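Local coordinates for protein VirX1 (PDB 6QGM) that iodinates diverse substrates as a viral halogenase, probably flavin-dependent like its relatives in the tryptophan halogenase family, at residues P353-G358 with D401-H406. Residues are numbered along the deposited sequence; the frame is centred on the assembly and turned at random.
Sequences PLESTG and DFVAMH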
ATOM      1  N   PRO B 353      26.681   2.011  14.180  1.00 56.13           N
ATOM      2  CA  PRO B 353      26.465   3.439  13.878  1.00 54.11           C
ATOM      3  C   PRO B 353      26.992   3.919  12.515  1.00 50.93           C
ATOM      4  O   PRO B 353      27.568   4.969  12.452  1.00 50.92           O
ATOM      5  CB  PRO B 353      27.204   4.127  15.027  1.00 52.85           C
ATOM      6  CG  PRO B 353      28.390   3.189  15.252  1.00 55.42           C
ATOM      7  CD  PRO B 353      27.833   1.786  15.061  1.00 55.81           C
ATOM      8  N   LEU B 354      26.760   3.147  11.458  1.00 50.98           N
ATOM      9  CA  LEU B 354      27.166   3.486  10.065  1.00 52.94           C
ATOM     10  C   LEU B 354      26.313   4.662   9.560  1.00 52.56           C
ATOM     11  O   LEU B 354      26.794   5.410   8.686  1.00 52.19           O
ATOM     12  CB  LEU B 354      26.994   2.248   9.174  1.00 51.68           C
ATOM     13  CG  LEU B 354      27.518   2.400   7.750  1.00 51.78           C
ATOM     14  CD1 LEU B 354      29.003   2.700   7.744  1.00 52.68           C
ATOM     15  CD2 LEU B 354      27.236   1.158   6.923  1.00 51.57           C
ATOM     16  N   GLU B 355      25.095   4.810  10.085  1.00 50.45           N
ATOM     17  CA  GLU B 355      24.217   5.956   9.765  1.00 51.93           C
ATOM     18  C   GLU B 355      23.998   6.780  11.042  1.00 52.12           C
ATOM     19  O   GLU B 355      22.955   7.430  11.165  1.00 51.07           O
ATOM     20  CB  GLU B 355      22.939   5.439   9.103  1.00 53.98           C
ATOM     21  CG  GLU B 355      23.091   5.219   7.612  1.00 55.68           C
ATOM     22  CD  GLU B 355      23.404   6.469   6.791  1.00 58.88           C
ATOM     23  OE1 GLU B 355      22.923   7.566   7.189  1.00 61.04           O
ATOM     24  OE2 GLU B 355      24.134   6.356   5.763  1.00 60.87           O
ATOM     25  N   SER B 356      24.996   6.809  11.918  1.00 53.40           N
ATOM     26  CA  SER B 356      25.063   7.655  13.135  1.00 55.44           C
ATOM     27  C   SER B 356      23.752   7.520  13.888  1.00 55.53           C
ATOM     28  O   SER B 356      23.170   8.539  14.289  1.00 58.58           O
ATOM     29  CB  SER B 356      25.346   9.085  12.772  1.00 56.61           C
ATOM     30  OG  SER B 356      26.520   9.173  11.972  1.00 56.29           O
ATOM     31  N   THR B 357      23.324   6.283  14.058  1.00 58.12           N
ATOM     32  CA  THR B 357      21.966   5.890  14.512  1.00 60.73           C
ATOM     33  C   THR B 357      22.043   5.521  16.014  1.00 60.74           C
ATOM     34  O   THR B 357      20.977   5.346  16.624  1.00 59.11           O
ATOM     35  CB  THR B 357      21.409   4.891  13.481  1.00 59.90           C
ATOM     36  OG1 THR B 357      20.087   4.491  13.813  1.00 61.34           O
ATOM     37  CG2 THR B 357      22.287   3.678  13.256  1.00 58.23           C
ATOM     38  N   GLY B 358      23.254   5.514  16.591  1.00 60.50           N
ATOM     39  CA  GLY B 358      23.532   5.296  18.027  1.00 60.42           C
ATOM     40  C   GLY B 358      22.408   5.767  18.941  1.00 62.79           C
ATOM     41  O   GLY B 358      21.801   4.939  19.598  1.00 67.03           O
ATOM     42  N   ASP B 401      17.573  -1.922   7.566  1.00 54.98           N
ATOM     43  CA  ASP B 401      17.525  -2.128   6.088  1.00 53.52           C
ATOM     44  C   ASP B 401      18.375  -1.074   5.369  1.00 51.71           C
ATOM     45  O   ASP B 401      19.129  -1.442   4.448  1.00 51.09           O
ATOM     46  CB  ASP B 401      16.092  -2.082   5.543  1.00 54.96           C
ATOM     47  CG  ASP B 401      15.374  -3.415   5.567  1.00 57.48           C
ATOM     48  OD1 ASP B 401      16.054  -4.443   5.658  1.00 60.30           O
ATOM     49  OD2 ASP B 401      14.148  -3.413   5.517  1.00 61.73           O
ATOM     50  N   PHE B 402      18.243   0.195   5.749  1.00 50.89           N
ATOM     51  CA  PHE B 402      18.996   1.316   5.130  1.00 51.32           C
ATOM     52  C   PHE B 402      20.498   1.063   5.299  1.00 50.69           C
ATOM     53  O   PHE B 402      21.265   1.174   4.319  1.00 51.16           O
ATOM     54  CB  PHE B 402      18.555   2.656   5.724  1.00 52.04           C
ATOM     55  CG  PHE B 402      19.296   3.850   5.173  1.00 53.12           C
ATOM     56  CD1 PHE B 402      19.612   3.965   3.826  1.00 54.56           C
ATOM     57  CD2 PHE B 402      19.652   4.887   6.013  1.00 53.57           C
ATOM     58  CE1 PHE B 402      20.298   5.080   3.350  1.00 53.85           C
ATOM     59  CE2 PHE B 402      20.342   5.995   5.541  1.00 51.69           C
ATOM     60  CZ  PHE B 402      20.671   6.090   4.216  1.00 51.71           C
ATOM     61  N   VAL B 403      20.912   0.698   6.513  1.00 50.36           N
ATOM     62  CA  VAL B 403      22.339   0.407   6.847  1.00 50.08           C
ATOM     63  C   VAL B 403      22.787  -0.795   5.998  1.00 50.33           C
ATOM     64  O   VAL B 403      23.874  -0.721   5.430  1.00 51.93           O
ATOM     65  CB  VAL B 403      22.520   0.186   8.365  1.00 48.26           C
ATOM     66  CG1 VAL B 403      23.865  -0.405   8.720  1.00 48.81           C
ATOM     67  CG2 VAL B 403      22.310   1.475   9.124  1.00 47.01           C
ATOM     68  N   ALA B 404      21.958  -1.836   5.870  1.00 48.92           N
ATOM     69  CA  ALA B 404      22.269  -3.041   5.069  1.00 48.60           C
ATOM     70  C   ALA B 404      22.541  -2.654   3.604  1.00 49.52           C
ATOM     71  O   ALA B 404      23.418  -3.292   2.986  1.00 48.11           O
ATOM     72  CB  ALA B 404      21.155  -4.059   5.174  1.00 49.55           C
ATOM     73  N   MET B 405      21.849  -1.633   3.075  1.00 50.67           N
ATOM     74  CA  MET B 405      21.984  -1.204   1.660  1.00 50.89           C
ATOM     75  C   MET B 405      23.391  -0.658   1.384  1.00 51.09           C
ATOM     76  O   MET B 405      23.846  -0.797   0.242  1.00 51.24           O
ATOM     77  CB  MET B 405      20.934  -0.150   1.306  1.00 53.18           C
ATOM     78  CG  MET B 405      19.559  -0.733   1.087  1.00 55.19           C
ATOM     79  SD  MET B 405      18.379   0.440   0.424  1.00 58.46           S
ATOM     80  CE  MET B 405      16.912  -0.583   0.310  1.00 61.01           C
ATOM     81  N   HIS B 406      24.058  -0.083   2.389  1.00 52.22           N
ATOM     82  CA  HIS B 406      25.456   0.434   2.293  1.00 53.04           C
ATOM     83  C   HIS B 406      26.426  -0.691   1.912  1.00 51.84           C
ATOM     84  O   HIS B 406      27.426  -0.403   1.228  1.00 53.54           O
ATOM     85  CB  HIS B 406      25.925   1.060   3.614  1.00 54.12           C
ATOM     86  CG  HIS B 406      25.188   2.292   4.020  1.00 54.01           C
ATOM     87  ND1 HIS B 406      23.825   2.314   4.201  1.00 57.17           N
ATOM     88  CD2 HIS B 406      25.621   3.528   4.321  1.00 53.38           C
ATOM     89  CE1 HIS B 406      23.446   3.526   4.567  1.00 56.76           C
ATOM     90  NE2 HIS B 406      24.533   4.284   4.651  1.00 55.24           N
TER
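H406 meets E355 with an imidazole engaged at both nitrogens, once across the contact and once within its own helix. NE2 of H406 donates to E355 OE2, which lies at the ring edge near its plane; the N-H...O angle of 151° supports a hydrogen bond, though the modelled length is implausibly short and its exact value doubtful at this resolution. At the other ring nitrogen, ND1 donates to F402 O at 2.8 Å, with that oxygen only 3° out of the imidazole plane. Two roughly coplanar acceptors thus fix the rotation of the ring. F402 contributes a third restraint: CE1 of H406 lies over the centre of its phenyl ring, 3.7 Å above the plane. The glutamate chain bends at chi2 (-62°), carrying its carboxylate round to H406 and across F402 at about a right angle, where E355 OE1 comes to 3.4 Å from F402 CE2.

Next to this polar link the packing is apolar. L354, with CG anti to the backbone N, sends CD2 to 3.6 Å from H406 CB, approaching the imidazole obliquely. The two branches of V403 divide between neighbouring loop residues: CG1 is 4.1 Å from L354 CB, while CG2 is 4.0 Å from E355 CB.

The PLESTG sequence resembles the active-site loop of flavin-dependent tryptophan halogenases, whose glutamate and serine lie close to an essential lysine; consistent with this, S356 OG hydrogen-bonds K76 NZ. The H406 contact would then be a second-shell arrangement that positions E355. The loop between strand 349-350 and helix 360-373 is here set against helix 382-408, with F81 of strand 78-82 touching L354, E355 and H406, and I465 of helix 462-468 meeting E355, F402 and H406.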